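Local coordinates for cupin domain protein (Microcystis aeruginosa DIANCHI905, PDB 5ZBF) that probably acts as an iron-containing cupin isomerase in making the Choi moiety of aeruginosins, and binds 4-hydroxyphenylpyruvic acid, at residues M52-E57 / F160-K165. Sequence-based numbering, arbitrary orientation.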
ATOM      1  N   MET A  52       5.068   3.296   0.611  1.00 16.74           N
ATOM      2  CA  MET A  52       5.642   3.203   1.950  0.50 17.29           C
ATOM      3  C   MET A  52       6.730   2.157   1.949  1.00 17.04           C
ATOM      4  O   MET A  52       6.683   1.199   1.175  1.00 19.61           O
ATOM      5  CB  MET A  52       4.609   2.752   2.975  0.50 19.84           C
ATOM      6  CG  MET A  52       3.356   3.585   3.069  0.50 20.47           C
ATOM      7  SD  MET A  52       2.388   2.972   4.465  0.50 23.40           S
ATOM      8  CE  MET A  52       3.593   3.083   5.791  0.50 24.71           C
ATOM      9  N   VAL A  53       7.707   2.359   2.817  1.00 16.72           N
ATOM     10  CA  VAL A  53       8.718   1.355   3.115  1.00 15.60           C
ATOM     11  C   VAL A  53       8.109   0.373   4.129  1.00 16.27           C
ATOM     12  O   VAL A  53       7.506   0.794   5.137  1.00 17.64           O
ATOM     13  CB  VAL A  53       9.958   2.010   3.742  1.00 16.90           C
ATOM     14  CG1 VAL A  53      10.973   0.969   4.190  1.00 17.83           C
ATOM     15  CG2 VAL A  53      10.553   3.030   2.775  1.00 18.89           C
ATOM     16  N   LEU A  54       8.274  -0.919   3.873  1.00 16.86           N
ATOM     17  CA  LEU A  54       7.853  -1.963   4.816  1.00 16.58           C
ATOM     18  C   LEU A  54       9.004  -2.472   5.673  1.00 18.82           C
ATOM     19  O   LEU A  54       8.822  -2.784   6.833  1.00 20.82           O
ATOM     20  CB  LEU A  54       7.207  -3.127   4.065  1.00 16.64           C
ATOM     21  CG  LEU A  54       5.976  -2.830   3.202  1.00 18.26           C
ATOM     22  CD1 LEU A  54       5.546  -4.072   2.437  1.00 19.41           C
ATOM     23  CD2 LEU A  54       4.827  -2.314   4.069  1.00 20.05           C
ATOM     24  N   SER A  55      10.190  -2.571   5.077  1.00 19.00           N
ATOM     25  CA  SER A  55      11.390  -2.986   5.772  1.00 19.61           C
ATOM     26  C   SER A  55      12.567  -2.218   5.179  1.00 19.89           C
ATOM     27  O   SER A  55      12.703  -2.142   3.961  1.00 20.90           O
ATOM     28  CB  SER A  55      11.600  -4.489   5.610  1.00 21.32           C
ATOM     29  OG  SER A  55      12.818  -4.894   6.188  1.00 23.28           O
ATOM     30  N   GLY A  56      13.398  -1.650   6.046  1.00 18.37           N
ATOM     31  CA  GLY A  56      14.552  -0.859   5.626  1.00 18.90           C
ATOM     32  C   GLY A  56      14.296   0.630   5.755  1.00 22.03           C
ATOM     33  O   GLY A  56      13.612   1.063   6.672  1.00 21.83           O
ATOM     34  N   GLU A  57      14.867   1.412   4.840  1.00 21.54           N
ATOM     35  CA  GLU A  57      14.763   2.863   4.859  1.00 20.91           C
ATOM     36  C   GLU A  57      14.947   3.332   3.423  1.00 20.23           C
ATOM     37  O   GLU A  57      15.501   2.603   2.582  1.00 19.98           O
ATOM     38  CB  GLU A  57      15.825   3.477   5.777  1.00 24.89           C
ATOM     39  CG  GLU A  57      15.662   4.958   6.064  0.50 26.83           C
ATOM     40  CD  GLU A  57      16.812   5.540   6.874  0.50 29.10           C
ATOM     41  OE1 GLU A  57      17.625   4.775   7.437  0.50 29.71           O
ATOM     42  OE2 GLU A  57      16.906   6.779   6.942  0.50 34.22           O
ATOM     43  N   PHE A 160      -3.409  -5.908   2.198  1.00 16.78           N
ATOM     44  CA  PHE A 160      -2.490  -7.014   2.358  1.00 16.63           C
ATOM     45  C   PHE A 160      -2.041  -7.092   3.801  1.00 16.44           C
ATOM     46  O   PHE A 160      -2.232  -6.153   4.561  1.00 19.52           O
ATOM     47  CB  PHE A 160      -1.284  -6.854   1.403  1.00 19.45           C
ATOM     48  CG  PHE A 160      -0.413  -5.654   1.685  1.00 20.01           C
ATOM     49  CD1 PHE A 160       0.772  -5.783   2.407  1.00 21.63           C
ATOM     50  CD2 PHE A 160      -0.748  -4.394   1.181  1.00 20.34           C
ATOM     51  CE1 PHE A 160       1.582  -4.685   2.643  1.00 23.24           C
ATOM     52  CE2 PHE A 160       0.047  -3.297   1.437  1.00 23.49           C
ATOM     53  CZ  PHE A 160       1.221  -3.440   2.163  1.00 22.31           C
ATOM     54  N   ILE A 161      -1.401  -8.198   4.160  1.00 19.07           N
ATOM     55  CA  ILE A 161      -0.914  -8.377   5.524  1.00 20.19           C
ATOM     56  C   ILE A 161       0.587  -8.601   5.546  1.00 20.82           C
ATOM     57  O   ILE A 161       1.177  -8.987   4.539  1.00 21.18           O
ATOM     58  CB  ILE A 161      -1.653  -9.517   6.262  1.00 22.18           C
ATOM     59  CG1 ILE A 161      -1.306 -10.895   5.676  1.00 23.97           C
ATOM     60  CG2 ILE A 161      -3.148  -9.258   6.226  1.00 22.30           C
ATOM     61  CD1 ILE A 161      -1.916 -12.058   6.432  1.00 25.34           C
ATOM     62  N   LEU A 162       1.189  -8.340   6.706  1.00 19.79           N
ATOM     63  CA  LEU A 162       2.639  -8.393   6.883  1.00 22.90           C
ATOM     64  C   LEU A 162       3.133  -9.674   7.531  1.00 24.77           C
ATOM     65  O   LEU A 162       4.322  -9.967   7.480  1.00 25.72           O
ATOM     66  CB  LEU A 162       3.083  -7.240   7.770  1.00 21.93           C
ATOM     67  CG  LEU A 162       2.709  -5.849   7.286  1.00 24.99           C
ATOM     68  CD1 LEU A 162       3.235  -4.791   8.243  1.00 26.44           C
ATOM     69  CD2 LEU A 162       3.235  -5.648   5.870  1.00 25.43           C
ATOM     70  N   ASN A 163       2.222 -10.409   8.161  1.00 26.78           N
ATOM     71  CA  ASN A 163       2.576 -11.595   8.932  1.00 27.21           C
ATOM     72  C   ASN A 163       1.339 -12.459   9.111  1.00 27.24           C
ATOM     73  O   ASN A 163       0.222 -11.958   9.021  1.00 25.91           O
ATOM     74  CB  ASN A 163       3.114 -11.190  10.301  1.00 28.37           C
ATOM     75  CG  ASN A 163       2.050 -10.560  11.185  1.00 26.43           C
ATOM     76  OD1 ASN A 163       1.536  -9.474  10.898  1.00 26.71           O
ATOM     77  ND2 ASN A 163       1.699 -11.256  12.259  1.00 28.56           N
ATOM     78  N   GLY A 164       1.538 -13.747   9.386  1.00 27.52           N
ATOM     79  CA  GLY A 164       0.431 -14.661   9.620  1.00 31.00           C
ATOM     80  C   GLY A 164      -0.378 -14.989   8.379  1.00 28.63           C
ATOM     81  O   GLY A 164       0.102 -14.850   7.254  1.00 26.98           O
ATOM     82  N   LYS A 165      -1.617 -15.418   8.606  1.00 28.24           N
ATOM     83  CA  LYS A 165      -2.528 -15.835   7.548  1.00 27.98           C
ATOM     84  C   LYS A 165      -3.941 -15.362   7.869  1.00 29.21           C
ATOM     85  O   LYS A 165      -4.457 -15.642   8.952  1.00 29.65           O
ATOM     86  CB  LYS A 165      -2.522 -17.360   7.415  1.00 28.93           C
ATOM     87  CG  LYS A 165      -3.295 -17.867   6.207  1.00 34.64           C
TER
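Leu54 reaches across from one cupin domain and parts its two methyls between Phe160 and Leu162 of the other. CD1 of Leu54 lies 4.0 Å from CE1 of Phe160, approaching the ring obliquely, while CD2 of Leu54 meets CD2 of Leu162 at 4.1 Å. Both leucines hold CG anti to the carbonyl carbon (chi1 -59° for Leu54 and -57° for Leu162) with an extended chi2, a shape that brings one methyl of each to the other. The CA atoms of this pair remain 8.5 Å apart, the span being bridged by side chains alone; no hydrogen bond joins 52-57 to 160-165, and just 104 Å² is buried between them.

More apolar groups close round the junction. Leu54 also touches Phe97, Leu72, Ile204 and Tyr179, and the buried Phe160 ring meets Phe97 edge-to-face, with Phe29 against it as well, its plane turned by about 55°.

Backbone bonds tie each segment to its own domain. The backbones of Leu54 and Ser55 both hydrogen-bond to Ile95, a classic beta bulge where the chain turns a corner at Leu54, and Phe160 pairs with Ile204 of strand 201-208. The side chain of Leu54 is about 14 Å from the bound 4-hydroxyphenylpyruvic acid. Such a hydrophobic seam between two cupin domains of one chain belongs to a bicupin fold.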